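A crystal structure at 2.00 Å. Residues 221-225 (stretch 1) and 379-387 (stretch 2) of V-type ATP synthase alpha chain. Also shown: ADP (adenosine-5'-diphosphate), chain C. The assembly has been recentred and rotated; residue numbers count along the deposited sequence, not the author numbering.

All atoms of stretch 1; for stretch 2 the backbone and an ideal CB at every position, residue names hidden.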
# COMPACT_ATOMS: atom_id res chain seq x y z
N VAL A 221 19.61 6.60 16.31
CA VAL A 221 19.81 7.71 15.38
C VAL A 221 19.34 7.32 13.98
O VAL A 221 20.14 6.94 13.13
CB VAL A 221 21.30 8.14 15.30
CG1 VAL A 221 21.44 9.45 14.54
CG2 VAL A 221 21.90 8.28 16.69
N PRO A 222 18.02 7.41 13.74
CA PRO A 222 17.51 7.11 12.39
C PRO A 222 17.48 8.36 11.52
O PRO A 222 17.30 9.47 12.03
CB PRO A 222 16.08 6.64 12.67
CG PRO A 222 15.67 7.41 13.89
CD PRO A 222 16.93 7.58 14.72
N GLY A 223 17.68 8.17 10.22
CA GLY A 223 17.63 9.26 9.27
C GLY A 223 17.73 8.73 7.85
O GLY A 223 18.19 7.62 7.63
N PRO A 224 17.26 9.52 6.87
CA PRO A 224 17.42 9.14 5.46
C PRO A 224 18.88 9.28 5.05
O PRO A 224 19.68 9.81 5.82
CB PRO A 224 16.56 10.17 4.72
CG PRO A 224 16.52 11.35 5.64
CD PRO A 224 16.51 10.78 7.03
N PHE A 225 19.24 8.81 3.85
CA PHE A 225 20.63 8.94 3.41
C PHE A 225 21.04 10.41 3.29
O PHE A 225 20.27 11.24 2.81
CB PHE A 225 20.91 8.15 2.12
CG PHE A 225 20.26 8.72 0.88
CD1 PHE A 225 20.88 9.74 0.15
CD2 PHE A 225 19.06 8.21 0.41
CE1 PHE A 225 20.29 10.25 -0.99
CE2 PHE A 225 18.47 8.71 -0.73
CZ PHE A 225 19.08 9.73 -1.44
N UNK A 379 20.20 4.06 12.47
CA UNK A 379 19.22 3.30 11.70
C UNK A 379 19.04 3.96 10.34
O UNK A 379 19.03 5.18 10.24
CB UNK A 379 17.89 3.21 12.44
N UNK A 380 18.91 3.15 9.29
CA UNK A 380 18.81 3.66 7.93
C UNK A 380 17.48 3.29 7.28
O UNK A 380 17.44 2.43 6.41
CB UNK A 380 19.97 3.13 7.08
N UNK A 381 16.39 3.96 7.70
CA UNK A 381 15.05 3.64 7.18
C UNK A 381 14.93 3.89 5.68
O UNK A 381 15.35 4.94 5.20
CB UNK A 381 13.99 4.46 7.92
N UNK A 382 14.37 2.92 4.95
CA UNK A 382 14.18 3.06 3.50
C UNK A 382 13.31 4.28 3.20
O UNK A 382 12.23 4.40 3.77
CB UNK A 382 13.55 1.80 2.91
N UNK A 383 13.79 5.17 2.34
CA UNK A 383 13.04 6.35 1.95
C UNK A 383 12.84 7.36 3.07
O UNK A 383 12.04 8.29 2.93
CB UNK A 383 11.67 5.92 1.41
N UNK A 384 13.54 7.18 4.18
CA UNK A 384 13.40 8.06 5.32
C UNK A 384 12.10 7.88 6.09
O UNK A 384 11.73 8.72 6.91
CB UNK A 384 13.51 9.51 4.85
N UNK A 385 11.40 6.78 5.83
CA UNK A 385 10.13 6.50 6.52
C UNK A 385 10.38 5.85 7.88
O UNK A 385 10.73 4.67 7.95
CB UNK A 385 9.24 5.59 5.66
N UNK A 386 10.18 6.61 8.95
CA UNK A 386 10.45 6.14 10.31
C UNK A 386 9.47 5.05 10.78
O UNK A 386 9.71 4.38 11.78
CB UNK A 386 10.40 7.32 11.28
N UNK A 387 8.36 4.87 10.06
CA UNK A 387 7.33 3.93 10.48
C UNK A 387 7.70 2.46 10.22
O UNK A 387 6.92 1.55 10.51
CB UNK A 387 6.02 4.26 9.76
PB ADP C . 24.46 9.65 6.50
O1B ADP C . 23.21 9.92 7.30
O2B ADP C . 25.50 8.83 7.22
O3B ADP C . 24.18 9.20 5.09
PA ADP C . 26.63 11.53 6.64
O1A ADP C . 26.95 11.35 8.10
O2A ADP C . 27.51 10.89 5.60
O3A ADP C . 25.09 11.13 6.37
O5' ADP C . 26.58 13.12 6.35
C5' ADP C . 26.11 13.59 5.09
C4' ADP C . 26.74 14.94 4.77
O4' ADP C . 26.37 15.91 5.76
C3' ADP C . 28.25 14.82 4.78
O3' ADP C . 28.77 15.31 3.54
C2' ADP C . 28.71 15.67 5.94
O2' ADP C . 29.85 16.45 5.59
C1' ADP C . 27.53 16.57 6.27
N9 ADP C . 27.43 16.74 7.74
C8 ADP C . 26.74 15.95 8.58
N7 ADP C . 26.86 16.38 9.86
C5 ADP C . 27.63 17.48 9.84
C6 ADP C . 28.15 18.44 10.85
N6 ADP C . 27.85 18.30 12.17
N1 ADP C . 28.93 19.45 10.40
C2 ADP C . 29.23 19.60 9.10
N3 ADP C . 28.79 18.77 8.13
C4 ADP C . 28.00 17.71 8.44

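Position 379 lies beside Pro 222 in a parallel bridge, with the two CA atoms 4.2 Å apart. Its N donates a hydrogen bond to Val 221 O (3.0 Å), and its O accepts a longer one from Gly 223 N (3.3 Å). The donated NH excludes proline. The CB points to the same face of the sheet as the Pro 222 ring, and the ideal CB is 3.9 Å from Pro 222 CB. The extended backbone and apolar neighbour suit valine, isoleucine, threonine or leucine. The residue is Val 379, with chi1 in t. Its CB packs 3.8 Å from Pro 222 CB.

At position 380 the CB points away from stretch 1, and the nearest atom to it is Gly 223 O, at 4.9 Å. Stretch 1 decides little here; many side chains would suit. The residue is Ser 380, whose OG is hydrogen-bonded elsewhere in the structure.

Position 381 turns its CB toward stretch 1, but its N makes no hydrogen bond to that stretch. A compact apolar side chain would suit, and phi of -63° also allows proline. The residue is Pro 381. Its CD lies 3.2 Å from Gly 223 O and 4.4 Å from Pro 222 CB.

Position 382 points away, with nothing of stretch 1 near its CB. Phi of -59° permits proline among many others, and Pro 382 is found.

Position 383 also points away. Its phi of 67° favours glycine, with asparagine or aspartate as lesser choices. It is Gly 383.

Position 384 has phi of 73°, again favouring glycine. Here stretch 1 adds a second reason: an ideal CB would sit only 3.1 Å from Pro 224 CB. Gly 384 avoids this crowding, and its CA packs 3.8 Å from Pro 224 CB. Its N bonds back to Pro 381 O (3.1 Å), closing a tight turn.

Position 385 is out of reach of stretch 1, so a polar residue is as acceptable as any. The residue is Asp 385. Asp 385 OD1 accepts a hydrogen bond from the N of 387 (3.0 Å).

Position 386 has a sideways CB with no stretch 1 atom close by. A long side chain could still reach the Pro 222 ring; phenylalanine, tyrosine, leucine or methionine would suit. Phe 386 does so with chi1 in m. Pro 222 CG lies over one ring face, 4.3 Å from the centroid, in a CH-pi contact. Phe 386 CZ comes within 3.5 Å of Pro 222 O.

Position 387 is out of reach and tolerant. Ser 387 OG donates a hydrogen bond to Asp 385 OD1 (2.7 Å).

Stretch 2 (379-387) VSPPGGDFS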
# COMPACT_ATOMS: atom_id res chain seq x y z
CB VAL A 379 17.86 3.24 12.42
CG1 VAL A 379 16.93 2.24 11.73
CG2 VAL A 379 18.03 2.84 13.87
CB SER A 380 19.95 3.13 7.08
OG SER A 380 21.21 3.33 7.70
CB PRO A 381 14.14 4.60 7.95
CG PRO A 381 15.02 5.74 8.31
CD PRO A 381 16.36 5.13 8.60
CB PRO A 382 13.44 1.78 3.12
CG PRO A 382 13.80 0.80 4.19
CD PRO A 382 13.92 1.60 5.44
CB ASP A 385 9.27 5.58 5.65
CG ASP A 385 7.86 5.40 6.20
OD1 ASP A 385 7.57 5.85 7.33
OD2 ASP A 385 7.03 4.79 5.49
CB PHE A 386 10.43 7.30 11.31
CG PHE A 386 11.65 8.20 11.26
CD1 PHE A 386 12.52 8.17 10.17
CD2 PHE A 386 11.93 9.07 12.30
CE1 PHE A 386 13.64 8.99 10.13
CE2 PHE A 386 13.05 9.89 12.27
CZ PHE A 386 13.90 9.85 11.18
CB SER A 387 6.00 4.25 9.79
OG SER A 387 6.03 3.92 8.42
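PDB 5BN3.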